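Ethylbenzene dehydrogenase beta-subunit (Aromatoleum aromaticum, PDB 2IVF) is an iron-sulfur subunit of the ferredoxin-like dicluster type, carrying three SF4 clusters and one F3S cluster beside alpha and gamma partner subunits, and probably relays electrons through these clusters. Local coordinates at residues G63-D67 and P86-G92; D93-H99 and H112-K118; M150-N156 and G265-I270; P275-G280 and K290-P294; V312-R317 and L328-L332. Numbering follows the deposited sequence.

Contact 1 (G63-D67 and P86-G92)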
# COMPACT_ATOMS: atom_id res chain seq x y z
N GLY B 63 -7.99 14.70 11.57
CA GLY B 63 -7.09 14.04 12.48
C GLY B 63 -7.73 12.82 13.11
O GLY B 63 -8.71 12.25 12.60
N TYR B 64 -7.13 12.40 14.21
CA TYR B 64 -7.50 11.18 14.87
C TYR B 64 -7.33 11.36 16.36
O TYR B 64 -6.29 11.77 16.78
CB TYR B 64 -6.63 10.02 14.42
CG TYR B 64 -7.00 8.75 15.17
CD1 TYR B 64 -8.07 8.00 14.78
CD2 TYR B 64 -6.36 8.39 16.34
CE1 TYR B 64 -8.44 6.87 15.45
CE2 TYR B 64 -6.72 7.26 17.02
CZ TYR B 64 -7.77 6.50 16.59
OH TYR B 64 -8.14 5.37 17.32
N PRO B 65 -8.36 11.07 17.16
CA PRO B 65 -9.71 10.85 16.71
C PRO B 65 -10.21 12.07 15.96
O PRO B 65 -9.60 13.16 16.06
CB PRO B 65 -10.51 10.68 18.00
CG PRO B 65 -9.50 10.30 19.01
CD PRO B 65 -8.22 10.91 18.62
N ARG B 66 -11.28 11.87 15.22
CA ARG B 66 -11.95 12.93 14.50
C ARG B 66 -12.15 14.20 15.34
O ARG B 66 -12.74 14.16 16.40
CB ARG B 66 -13.31 12.44 14.03
CG ARG B 66 -14.04 13.42 13.11
CD ARG B 66 -15.27 12.82 12.51
NE ARG B 66 -16.20 12.24 13.47
CZ ARG B 66 -17.41 11.76 13.15
NH1 ARG B 66 -17.88 11.83 11.89
NH2 ARG B 66 -18.19 11.27 14.11
N ASP B 67 -11.66 15.30 14.79
CA ASP B 67 -11.81 16.61 15.34
C ASP B 67 -11.26 16.67 16.74
O ASP B 67 -11.79 17.39 17.54
CB ASP B 67 -13.27 17.08 15.27
CG ASP B 67 -13.71 17.43 13.84
OD1 ASP B 67 -12.84 17.73 13.02
OD2 ASP B 67 -14.92 17.41 13.56
N PRO B 86 -14.61 11.30 22.83
CA PRO B 86 -14.84 10.78 21.51
C PRO B 86 -15.73 9.56 21.49
O PRO B 86 -15.78 8.76 22.44
CB PRO B 86 -13.45 10.36 21.03
CG PRO B 86 -12.52 10.86 22.01
CD PRO B 86 -13.22 11.10 23.26
N THR B 87 -16.39 9.40 20.35
CA THR B 87 -17.23 8.25 20.11
C THR B 87 -16.40 7.18 19.42
O THR B 87 -15.25 7.41 19.03
CB THR B 87 -18.39 8.65 19.21
OG1 THR B 87 -17.82 9.14 17.99
CG2 THR B 87 -19.31 9.73 19.87
N LEU B 88 -16.98 5.99 19.27
CA LEU B 88 -16.35 4.90 18.55
C LEU B 88 -16.02 5.33 17.12
O LEU B 88 -14.93 5.04 16.59
CB LEU B 88 -17.27 3.68 18.49
CG LEU B 88 -16.74 2.45 17.73
CD1 LEU B 88 -15.30 2.22 18.10
CD2 LEU B 88 -17.63 1.22 18.00
N ILE B 89 -16.99 6.01 16.50
CA ILE B 89 -16.78 6.51 15.13
C ILE B 89 -15.67 7.53 15.11
O ILE B 89 -14.77 7.43 14.28
CB ILE B 89 -18.08 7.05 14.48
CG1 ILE B 89 -19.06 5.90 14.26
CG2 ILE B 89 -17.81 7.70 13.09
CD1 ILE B 89 -20.46 6.38 14.07
N ASP B 90 -15.69 8.49 16.04
CA ASP B 90 -14.60 9.49 16.13
C ASP B 90 -13.25 8.78 16.21
O ASP B 90 -12.24 9.25 15.67
CB ASP B 90 -14.73 10.37 17.38
CG ASP B 90 -15.88 11.34 17.34
OD1 ASP B 90 -16.29 11.77 16.25
OD2 ASP B 90 -16.35 11.71 18.44
N SER B 91 -13.23 7.63 16.91
CA SER B 91 -12.04 6.89 17.18
C SER B 91 -11.70 5.92 16.07
O SER B 91 -10.86 5.03 16.24
CB SER B 91 -12.19 6.17 18.53
OG SER B 91 -12.51 7.13 19.54
N GLY B 92 -12.37 6.06 14.94
CA GLY B 92 -12.00 5.33 13.74
C GLY B 92 -12.85 4.09 13.47
O GLY B 92 -12.67 3.44 12.45

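Contact 2 (D93-H99 and H112-K118)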
# COMPACT_ATOMS: atom_id res chain seq x y z
N ASP B 93 -13.74 3.75 14.41
CA ASP B 93 -14.68 2.66 14.26
C ASP B 93 -13.87 1.37 14.28
O ASP B 93 -12.70 1.39 14.63
CB ASP B 93 -15.47 2.78 12.95
CG ASP B 93 -16.90 2.20 13.04
OD1 ASP B 93 -17.05 1.00 13.42
OD2 ASP B 93 -17.85 2.93 12.68
N ASP B 94 -14.50 0.27 13.91
CA ASP B 94 -13.85 -1.04 13.84
C ASP B 94 -14.68 -1.78 12.79
O ASP B 94 -15.56 -2.62 13.09
CB ASP B 94 -13.87 -1.73 15.20
CG ASP B 94 -13.33 -3.16 15.15
OD1 ASP B 94 -12.51 -3.47 14.28
OD2 ASP B 94 -13.75 -3.96 16.02
N PHE B 95 -14.43 -1.41 11.53
CA PHE B 95 -15.30 -1.83 10.44
C PHE B 95 -15.40 -3.35 10.39
O PHE B 95 -14.39 -4.04 10.48
CB PHE B 95 -14.79 -1.36 9.10
CG PHE B 95 -14.92 0.12 8.85
CD1 PHE B 95 -15.63 0.95 9.70
CD2 PHE B 95 -14.31 0.67 7.73
CE1 PHE B 95 -15.72 2.29 9.44
CE2 PHE B 95 -14.41 2.02 7.49
CZ PHE B 95 -15.11 2.80 8.34
N GLN B 96 -16.62 -3.84 10.25
CA GLN B 96 -16.87 -5.26 10.03
C GLN B 96 -17.08 -5.44 8.54
O GLN B 96 -17.63 -4.56 7.87
CB GLN B 96 -18.10 -5.65 10.78
CG GLN B 96 -18.03 -5.20 12.29
CD GLN B 96 -16.95 -5.97 13.00
OE1 GLN B 96 -17.01 -7.20 13.06
NE2 GLN B 96 -15.95 -5.27 13.52
N PHE B 97 -16.70 -6.60 8.03
CA PHE B 97 -16.80 -6.87 6.60
C PHE B 97 -17.64 -8.09 6.36
O PHE B 97 -17.93 -8.81 7.29
CB PHE B 97 -15.42 -6.99 6.00
CG PHE B 97 -14.69 -5.68 5.95
CD1 PHE B 97 -14.82 -4.85 4.87
CD2 PHE B 97 -13.93 -5.24 7.02
CE1 PHE B 97 -14.19 -3.61 4.84
CE2 PHE B 97 -13.31 -4.03 6.98
CZ PHE B 97 -13.45 -3.21 5.88
N ASN B 98 -18.05 -8.32 5.11
CA ASN B 98 -19.09 -9.31 4.83
C ASN B 98 -18.65 -10.40 3.88
O ASN B 98 -19.36 -10.77 2.95
CB ASN B 98 -20.33 -8.58 4.29
CG ASN B 98 -20.07 -7.85 3.01
OD1 ASN B 98 -18.96 -7.35 2.79
ND2 ASN B 98 -21.08 -7.78 2.16
N HIS B 99 -17.48 -10.99 4.16
CA HIS B 99 -16.93 -12.03 3.30
C HIS B 99 -17.90 -13.15 2.99
O HIS B 99 -18.14 -13.45 1.82
CB HIS B 99 -15.68 -12.67 3.93
CG HIS B 99 -14.60 -11.71 4.27
ND1 HIS B 99 -14.62 -10.95 5.41
CD2 HIS B 99 -13.42 -11.45 3.66
CE1 HIS B 99 -13.51 -10.24 5.48
NE2 HIS B 99 -12.78 -10.51 4.41
N HIS B 112 -22.03 -6.84 -2.38
CA HIS B 112 -20.62 -6.67 -2.68
C HIS B 112 -19.92 -6.55 -1.39
O HIS B 112 -20.54 -6.38 -0.37
CB HIS B 112 -20.37 -5.40 -3.55
CG HIS B 112 -20.89 -4.14 -2.94
ND1 HIS B 112 -20.07 -3.18 -2.38
CD2 HIS B 112 -22.16 -3.68 -2.80
CE1 HIS B 112 -20.81 -2.18 -1.93
NE2 HIS B 112 -22.08 -2.47 -2.16
N PHE B 113 -18.60 -6.65 -1.44
CA PHE B 113 -17.75 -6.56 -0.28
C PHE B 113 -17.65 -5.12 0.21
O PHE B 113 -17.26 -4.24 -0.55
CB PHE B 113 -16.33 -7.09 -0.65
CG PHE B 113 -15.43 -7.25 0.53
CD1 PHE B 113 -15.57 -8.36 1.37
CD2 PHE B 113 -14.50 -6.29 0.85
CE1 PHE B 113 -14.75 -8.51 2.45
CE2 PHE B 113 -13.68 -6.43 1.96
CZ PHE B 113 -13.81 -7.55 2.77
N HIS B 114 -18.02 -4.87 1.47
CA HIS B 114 -18.05 -3.53 1.93
C HIS B 114 -18.04 -3.50 3.45
O HIS B 114 -18.34 -4.50 4.10
CB HIS B 114 -19.32 -2.88 1.37
CG HIS B 114 -20.55 -3.30 2.08
ND1 HIS B 114 -20.89 -2.84 3.33
CD2 HIS B 114 -21.52 -4.18 1.72
CE1 HIS B 114 -22.02 -3.40 3.71
NE2 HIS B 114 -22.43 -4.22 2.75
N PRO B 115 -17.65 -2.36 4.03
CA PRO B 115 -17.63 -2.21 5.48
C PRO B 115 -18.97 -1.90 6.09
O PRO B 115 -19.87 -1.39 5.39
CB PRO B 115 -16.69 -1.02 5.69
CG PRO B 115 -16.90 -0.20 4.46
CD PRO B 115 -17.11 -1.16 3.35
N THR B 116 -19.09 -2.21 7.38
CA THR B 116 -20.26 -1.91 8.19
C THR B 116 -19.67 -1.34 9.49
O THR B 116 -18.74 -1.92 10.04
CB THR B 116 -21.07 -3.17 8.50
OG1 THR B 116 -21.53 -3.77 7.28
CG2 THR B 116 -22.29 -2.88 9.40
N SER B 117 -20.22 -0.23 9.97
CA SER B 117 -19.78 0.36 11.24
C SER B 117 -20.10 -0.56 12.40
O SER B 117 -21.19 -1.10 12.50
CB SER B 117 -20.45 1.74 11.48
OG SER B 117 -20.29 2.16 12.84
N LYS B 118 -19.14 -0.69 13.32
CA LYS B 118 -19.37 -1.42 14.54
C LYS B 118 -20.24 -0.61 15.52
O LYS B 118 -20.83 -1.17 16.42
CB LYS B 118 -18.05 -1.83 15.20
CG LYS B 118 -18.23 -3.05 16.12
CD LYS B 118 -16.92 -3.68 16.62
CE LYS B 118 -17.21 -5.01 17.32
NZ LYS B 118 -16.01 -5.62 17.98

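Contact 3 (M150-N156 and G265-I270). With SF4 (iron/sulfur cluster), chain S.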
# COMPACT_ATOMS: atom_id res chain seq x y z
N MET B 150 1.26 9.69 18.34
CA MET B 150 1.05 8.70 19.39
C MET B 150 0.85 9.50 20.67
O MET B 150 0.75 10.73 20.63
CB MET B 150 2.29 7.79 19.56
CG MET B 150 2.88 7.22 18.32
SD MET B 150 4.12 8.25 17.49
CE MET B 150 5.53 7.93 18.59
N CYS B 151 0.86 8.83 21.81
CA CYS B 151 0.84 9.56 23.08
C CYS B 151 2.17 10.28 23.18
O CYS B 151 3.22 9.73 22.84
CB CYS B 151 0.61 8.67 24.28
SG CYS B 151 1.08 9.41 25.86
N ASN B 152 2.13 11.52 23.66
CA ASN B 152 3.29 12.36 23.75
C ASN B 152 4.11 12.16 25.03
O ASN B 152 5.13 12.80 25.19
CB ASN B 152 2.87 13.85 23.58
CG ASN B 152 2.21 14.09 22.26
OD1 ASN B 152 2.86 13.97 21.21
ND2 ASN B 152 0.90 14.31 22.27
N HIS B 153 3.65 11.31 25.95
CA HIS B 153 4.32 11.10 27.22
C HIS B 153 4.77 12.38 27.84
O HIS B 153 5.94 12.57 28.23
CB HIS B 153 5.41 10.05 27.09
CG HIS B 153 4.87 8.76 26.62
ND1 HIS B 153 4.24 7.87 27.47
CD2 HIS B 153 4.72 8.24 25.37
CE1 HIS B 153 3.79 6.84 26.78
NE2 HIS B 153 4.09 7.04 25.51
N CYS B 154 3.77 13.25 27.95
CA CYS B 154 3.94 14.61 28.37
C CYS B 154 4.67 14.77 29.69
O CYS B 154 4.62 13.92 30.59
CB CYS B 154 2.55 15.26 28.45
SG CYS B 154 1.66 15.15 26.89
N THR B 155 5.34 15.91 29.79
CA THR B 155 6.00 16.31 31.05
C THR B 155 4.98 16.79 32.06
O THR B 155 5.14 16.60 33.27
CB THR B 155 6.98 17.45 30.76
OG1 THR B 155 7.96 16.99 29.82
CG2 THR B 155 7.66 17.94 32.01
N ASN B 156 3.91 17.43 31.57
CA ASN B 156 2.82 17.85 32.45
C ASN B 156 1.52 17.24 31.97
O ASN B 156 0.67 17.94 31.41
CB ASN B 156 2.73 19.35 32.49
CG ASN B 156 1.59 19.82 33.36
OD1 ASN B 156 1.36 19.25 34.43
ND2 ASN B 156 0.83 20.84 32.90
N GLY B 265 -0.50 23.00 26.75
CA GLY B 265 -0.01 23.14 28.13
C GLY B 265 0.57 21.90 28.78
O GLY B 265 0.92 21.94 29.98
N THR B 266 0.74 20.83 28.02
CA THR B 266 1.15 19.56 28.60
C THR B 266 2.63 19.24 28.46
O THR B 266 3.09 18.30 29.09
CB THR B 266 0.36 18.39 27.99
OG1 THR B 266 0.74 18.18 26.62
CG2 THR B 266 -1.16 18.67 28.06
N GLY B 267 3.38 20.01 27.68
CA GLY B 267 4.80 19.70 27.50
C GLY B 267 4.99 18.36 26.81
O GLY B 267 5.61 17.43 27.35
N PRO B 268 4.49 18.22 25.59
CA PRO B 268 4.57 16.97 24.89
C PRO B 268 6.00 16.60 24.53
O PRO B 268 6.83 17.49 24.33
CB PRO B 268 3.81 17.25 23.60
CG PRO B 268 3.98 18.70 23.44
CD PRO B 268 3.87 19.25 24.76
N ASN B 269 6.26 15.29 24.41
CA ASN B 269 7.59 14.80 24.15
C ASN B 269 7.68 13.95 22.91
O ASN B 269 8.50 13.05 22.80
CB ASN B 269 8.12 14.10 25.39
CG ASN B 269 8.31 15.04 26.52
OD1 ASN B 269 7.69 14.91 27.60
ND2 ASN B 269 9.15 16.03 26.31
N ILE B 270 6.84 14.26 21.94
CA ILE B 270 7.12 13.96 20.56
C ILE B 270 7.39 15.27 19.81
O ILE B 270 6.73 16.27 20.06
CB ILE B 270 5.97 13.21 19.94
CG1 ILE B 270 5.82 11.86 20.69
CG2 ILE B 270 6.23 12.99 18.42
CD1 ILE B 270 4.58 11.05 20.21
FE1 SF4 S . -2.47 12.79 26.46
FE2 SF4 S . -1.56 12.03 28.80
FE3 SF4 S . -0.04 13.66 27.20
FE4 SF4 S . -0.42 11.04 26.48
S1 SF4 S . 0.69 11.82 28.35
S2 SF4 S . -0.63 12.90 25.14
S3 SF4 S . -2.51 10.67 27.27
S4 SF4 S . -2.03 14.21 28.22
O HOH W 1 4.04 16.61 20.14

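Contact 4 (P275-G280 and K290-P294)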
# COMPACT_ATOMS: atom_id res chain seq x y z
N PRO B 275 7.31 20.09 7.51
CA PRO B 275 7.49 19.86 6.12
C PRO B 275 7.85 21.11 5.36
O PRO B 275 7.22 22.15 5.53
CB PRO B 275 6.11 19.34 5.67
CG PRO B 275 5.15 20.01 6.52
CD PRO B 275 5.88 20.19 7.87
N MET B 276 8.85 20.98 4.51
CA MET B 276 9.27 22.05 3.60
C MET B 276 8.20 22.29 2.53
O MET B 276 7.88 23.44 2.22
CB MET B 276 10.61 21.68 2.94
CG MET B 276 11.79 21.61 3.92
SD MET B 276 13.29 21.00 3.14
CE MET B 276 12.90 19.26 2.84
N GLY B 277 7.63 21.20 2.01
CA GLY B 277 6.59 21.26 0.97
C GLY B 277 7.14 21.66 -0.38
O GLY B 277 8.31 22.00 -0.52
N ALA B 278 6.30 21.51 -1.39
CA ALA B 278 6.64 21.83 -2.75
C ALA B 278 6.40 23.29 -3.08
O ALA B 278 5.45 23.91 -2.60
CB ALA B 278 5.85 20.90 -3.72
N ARG B 279 7.26 23.84 -3.94
CA ARG B 279 7.15 25.20 -4.38
C ARG B 279 5.79 25.37 -5.00
O ARG B 279 5.32 24.48 -5.72
CB ARG B 279 8.21 25.49 -5.41
CG ARG B 279 9.64 25.62 -4.78
CD ARG B 279 10.71 25.48 -5.83
NE ARG B 279 10.63 26.55 -6.79
CZ ARG B 279 11.30 26.58 -7.93
NH1 ARG B 279 12.17 25.64 -8.20
NH2 ARG B 279 11.15 27.58 -8.75
N GLY B 280 5.18 26.51 -4.73
CA GLY B 280 3.87 26.83 -5.28
C GLY B 280 3.94 27.69 -6.52
O GLY B 280 4.99 28.24 -6.91
N LYS B 290 8.86 29.82 -3.42
CA LYS B 290 8.35 29.63 -2.06
C LYS B 290 7.47 28.41 -1.97
O LYS B 290 6.69 28.12 -2.90
CB LYS B 290 7.54 30.87 -1.67
CG LYS B 290 8.40 32.10 -1.38
CD LYS B 290 7.66 33.40 -1.67
CE LYS B 290 8.61 34.55 -2.15
NZ LYS B 290 8.65 34.93 -3.66
N THR B 291 7.55 27.70 -0.85
CA THR B 291 6.61 26.63 -0.56
C THR B 291 5.15 27.10 -0.68
O THR B 291 4.82 28.27 -0.41
CB THR B 291 6.80 25.98 0.84
OG1 THR B 291 5.88 24.89 0.98
CG2 THR B 291 6.53 26.99 2.01
N ARG B 292 4.27 26.20 -1.10
CA ARG B 292 2.83 26.45 -1.08
C ARG B 292 2.20 26.24 0.31
O ARG B 292 1.04 26.62 0.53
CB ARG B 292 2.14 25.53 -2.04
CG ARG B 292 2.33 24.10 -1.53
CD ARG B 292 2.07 23.13 -2.45
NE ARG B 292 2.80 23.20 -3.68
CZ ARG B 292 2.26 22.79 -4.82
NH1 ARG B 292 1.03 22.28 -4.82
NH2 ARG B 292 2.94 22.85 -5.94
N ILE B 293 2.91 25.62 1.25
CA ILE B 293 2.28 25.33 2.55
C ILE B 293 2.25 26.65 3.31
O ILE B 293 3.29 27.30 3.51
CB ILE B 293 3.02 24.30 3.41
CG1 ILE B 293 3.20 22.98 2.66
CG2 ILE B 293 2.25 24.12 4.75
CD1 ILE B 293 4.02 22.00 3.39
N PRO B 294 1.04 27.09 3.69
CA PRO B 294 0.95 28.34 4.40
C PRO B 294 1.61 28.27 5.75
O PRO B 294 1.42 27.31 6.53
CB PRO B 294 -0.55 28.57 4.51
CG PRO B 294 -1.15 27.69 3.44
CD PRO B 294 -0.29 26.49 3.45

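Contact 5 (V312-R317 and L328-L332). With PO4 (phosphate ion), chain P.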
# COMPACT_ATOMS: atom_id res chain seq x y z
N VAL B 312 16.37 27.01 8.40
CA VAL B 312 17.51 26.17 8.80
C VAL B 312 17.55 24.96 7.85
O VAL B 312 18.60 24.59 7.35
CB VAL B 312 17.38 25.74 10.26
CG1 VAL B 312 18.46 24.66 10.66
CG2 VAL B 312 17.47 26.95 11.17
N LEU B 313 16.41 24.31 7.64
CA LEU B 313 16.36 23.15 6.76
C LEU B 313 16.86 23.52 5.37
O LEU B 313 17.64 22.78 4.77
CB LEU B 313 14.97 22.57 6.65
CG LEU B 313 14.43 21.89 7.92
CD1 LEU B 313 12.97 21.60 7.80
CD2 LEU B 313 15.21 20.60 8.20
N HIS B 314 16.40 24.65 4.86
CA HIS B 314 16.80 25.04 3.52
C HIS B 314 18.25 25.41 3.49
O HIS B 314 18.94 25.06 2.55
CB HIS B 314 15.86 26.11 2.98
CG HIS B 314 14.51 25.58 2.64
ND1 HIS B 314 14.29 24.73 1.56
CD2 HIS B 314 13.31 25.70 3.26
CE1 HIS B 314 13.01 24.39 1.52
NE2 HIS B 314 12.40 24.96 2.55
N THR B 315 18.75 26.09 4.54
CA THR B 315 20.14 26.50 4.56
C THR B 315 21.03 25.26 4.59
O THR B 315 22.01 25.13 3.84
CB THR B 315 20.43 27.40 5.75
OG1 THR B 315 19.66 28.58 5.56
CG2 THR B 315 21.88 27.82 5.81
N GLU B 316 20.68 24.34 5.47
CA GLU B 316 21.53 23.17 5.70
C GLU B 316 21.52 22.29 4.47
O GLU B 316 22.55 21.72 4.09
CB GLU B 316 21.07 22.42 6.92
CG GLU B 316 21.45 23.14 8.23
CD GLU B 316 22.90 23.56 8.29
OE1 GLU B 316 23.77 22.77 7.90
OE2 GLU B 316 23.19 24.68 8.75
N ARG B 317 20.37 22.18 3.84
CA ARG B 317 20.27 21.45 2.61
C ARG B 317 21.17 22.07 1.55
O ARG B 317 21.89 21.38 0.85
CB ARG B 317 18.83 21.44 2.18
CG ARG B 317 18.62 20.72 0.92
CD ARG B 317 17.13 20.60 0.63
NE ARG B 317 16.96 19.97 -0.67
CZ ARG B 317 15.97 20.24 -1.50
NH1 ARG B 317 15.09 21.21 -1.24
NH2 ARG B 317 15.90 19.56 -2.63
N LEU B 328 23.19 18.47 10.23
CA LEU B 328 21.76 18.38 10.31
C LEU B 328 21.27 17.46 9.25
O LEU B 328 20.47 16.57 9.51
CB LEU B 328 21.06 19.74 10.16
CG LEU B 328 19.52 19.64 10.18
CD1 LEU B 328 18.98 19.01 11.51
CD2 LEU B 328 18.90 20.98 9.94
N MET B 329 21.73 17.65 8.02
CA MET B 329 21.35 16.76 6.96
C MET B 329 21.83 15.34 7.20
O MET B 329 21.15 14.43 6.85
CB MET B 329 21.75 17.30 5.62
CG MET B 329 21.05 18.65 5.35
SD MET B 329 19.30 18.42 4.97
CE MET B 329 18.49 19.61 6.06
N ASP B 330 23.00 15.19 7.80
CA ASP B 330 23.51 13.86 8.12
C ASP B 330 22.55 13.15 9.07
O ASP B 330 22.24 11.96 8.91
CB ASP B 330 24.87 13.97 8.78
CG ASP B 330 26.01 14.33 7.82
OD1 ASP B 330 25.89 14.20 6.60
OD2 ASP B 330 27.09 14.68 8.32
N LEU B 331 22.08 13.89 10.08
CA LEU B 331 21.15 13.40 11.10
C LEU B 331 19.81 13.05 10.48
O LEU B 331 19.22 12.03 10.82
CB LEU B 331 20.95 14.44 12.20
CG LEU B 331 22.14 14.70 13.09
CD1 LEU B 331 21.86 15.89 14.00
CD2 LEU B 331 22.46 13.43 13.89
N LEU B 332 19.33 13.89 9.56
CA LEU B 332 18.02 13.71 9.08
C LEU B 332 18.00 12.60 8.02
O LEU B 332 17.01 11.94 7.85
CB LEU B 332 17.44 15.01 8.50
CG LEU B 332 17.13 16.13 9.47
CD1 LEU B 332 16.67 17.39 8.67
CD2 LEU B 332 16.11 15.76 10.58
P PO4 P . 17.00 24.52 -0.59
O1 PO4 P . 18.32 24.40 0.17
O2 PO4 P . 15.95 23.68 0.14
O3 PO4 P . 16.55 25.97 -0.67
O4 PO4 P . 17.21 23.98 -1.99

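Contact 1 (G63-D67 and P86-G92)
Arg66 and Asp90 bury the largest areas of any residues where these two loops meet. The Arg66 side chain leaves its backbone extended (chi1 and chi2 both t) and bends at chi3 (p), which brings NE to 2.8 Å and NH2 to 2.9 Å from Asp90 OD1: a salt bridge in which one carboxylate oxygen takes two N-H groups. Ile89 CG2 lies over one face of the guanidinium, 3.7 Å from Arg66 NH2, and Trp126 adds a cation-pi contact. The m rotamer of Asp90 turns its carboxylate so that OD2 also accepts from the backbone N of Thr87 (3.0 Å). Thr87, with chi1 p, answers through OG1, which takes the Asp90 N-H at 3.0 Å in an ST motif, while Ser91 OG, chi1 m, donates to Thr87 O at 2.8 Å. The 86-92 loop is folded on itself through a type I turn from Ile89 to Gly92, and Arg66 N donates to Asp90 O (2.8 Å). A cis peptide precedes Pro65, whose CB packs 4.2 Å from Pro86 CB. The t rotamer of Tyr64 carries OH to 2.9 Å from Ser91 O, near the ring plane, and that hydroxyl is also hydrogen-bonded to Arg52 N. In this largely buried setting the Asp90 carboxylate both links the loops and orders its own; Lys71 adds a weak, long ion pair.

Contact 2 (D93-H99 and H112-K118)
Backbone pairing is brief: Gln96 and Thr116 form a single antiparallel bridge, a hydrogen-bonded pair, with Gln96 N to Thr116 O at 2.9 Å and Thr116 N to Gln96 O at 2.8 Å. Side chains extend the polar link at both ends. Asp93 OD1 accepts from Lys118 N (2.7 Å) and OD2 from Ser117 OG (2.6 Å); Asn98 reads the opposing backbone through ND2 to His112 O (2.9 Å) and OD1 from His114 N (3.0 Å). The one salt bridge, Lys118 NZ to Asp94 OD2 at 3.4 Å, is weak. Aromatic contacts cluster around Phe113. Its edge meets the face of His99 (centroids 4.7 Å apart, planes at 68°), whereas Phe97 lies nearly parallel to it but slid aside, centroids 5.2 Å apart. Pro115 CB touches Phe95 CD2 at 3.6 Å and Phe97 CE1 at 3.7 Å. His99 NE2 bonds to Thr860 of the alpha-subunit. With so little regular strand, side-chain amide and carboxylate bonds to main chain do much of the joining at the base of the segment that carries helix 99-104.

Contact 3 (M150-N156 and G265-I270)
Main-chain amides and carbonyls pair off along two irregular segments. Asn269 N donates to Asn152 O (2.8 Å), Thr155 N to Gly267 O (2.9 Å) and Asn156 N to Thr266 O (2.8 Å); Asn156 ND2 adds a bond to Gly265 O at 3.1 Å. One water donates to both Asn152 OD1 (3.1 Å) and Ile270 O (2.7 Å), joining a side-chain amide to the far backbone. Cys151 SG, besides binding SF4 FE4 at 2.3 Å, accepts from His153 N (3.2 Å), and Cys154 SG binds FE3 of the same cluster at 2.3 Å. The imidazole of His153 is held by Val177 N through ND1, and the carbonyl of Cys154 is met by Lys170. At one end Met150 CE lies 3.6 Å from Ile270 CD1, and Asn152 CB rests on Pro268 CB at 3.5 Å; Met150 also touches a second SF4. Cys151 and Cys154, spaced as Cys-x-x-Cys, together with Cys159 and Cys194 of the same pocket, give the pattern of a ferredoxin-type 4Fe-4S site, its binding loop backed here by the 265-270 segment.

Contact 4 (P275-G280 and K290-P294)
Arg292 folds back on the segment its own backbone already pairs with: its N and NE both donate to Ala278 O, at 3.0 and 2.9 Å, and its NH2 reaches Arg279 O at 2.9 Å. One carbonyl thus receives a main-chain and a side-chain N-H from the same residue. Gly280 N returns a bond to Lys290 O (2.9 Å). Between these bonds Arg279 and Thr291 form an antiparallel non-hydrogen-bonded pair, CA atoms 4.1 Å apart and side chains diverging, a short pairing after which the chain, having turned a corner at Lys290, heads into helix 295-302. Thr291 OG1 makes an ST turn by accepting from Ile293 N (3.1 Å), and donates to Met276 O at 2.8 Å. Gly277 passes so close to this corner, its CA 3.6 Å from Ile293 CD1, that a CB there would clash with Ile293 CD1 and Thr291 OG1. Pro275 CG packs 3.9 Å from Ile293 CD1, next to Leu298. Arg279 NH1 forms a salt bridge with Glu430 of the alpha-subunit, while Arg292 NH1 bonds to Pro142 O.

Contact 5 (V312-R317 and L328-L332)
Two helices near the C-terminal end of the chain, 306-321 and 327-333, pack here through apolar side chains; their short segments cross nearly at right angles (101°), with axes 10.0 Å apart. Leu313 is central: its CD2 lies 3.6 Å from Leu332 CD1, 4.0 Å from Met329 CE and 4.1 Å from Leu328 CD2. Leu328 CD2 also meets Val312 CG1 and Glu316 CG, each at 3.8 Å, so the aliphatic part of the glutamate joins the packing while OE1 bonds to Ser326. Met329 slips its methyl against the backbone, CE 3.5 Å from Leu313 O. Leu250 of helix 246-253 and Val273 of strand 270-273 extend this apolar patch. Elsewhere on helix 306-321, His314 ND1 makes a very short bond of 2.4 Å to phosphate O2, which Arg317 NH1 also reaches at 3.0 Å; the ion probably comes from the crystallisation liquor. Arg317 NE donates to Arg272 O of the alpha-subunit and NH2 forms a salt bridge with its Asp293. Apolar contacts join the helix pair; Met329 and Leu332 also pack on Tyr273 of the alpha-subunit, so they serve both interfaces.

In the fold
All five contacts follow one another in series along the chain. Contacts 1 and 2 adjoin, centres 17 Å apart, with Leu88 O and Asp93 N at 2.8 Å in a probable hydrogen bond; contacts 4 and 5, centres 16 Å apart, meet where Met276 CG lies 3.7 Å from His314 NE2. The two groups are well separated, contacts 2 and 5 being 45 Å apart between centres. Contact 3 lies nearest the chain centre (11 Å) and binds a cluster directly, whereas the side chain of Tyr64 in contact 1 is about 10 Å from an SF4 and the side chain of Leu332 in contact 5 about 13 Å. Alpha-subunit residues reach contacts 2, 4 and 5, gamma-subunit residues contact 1.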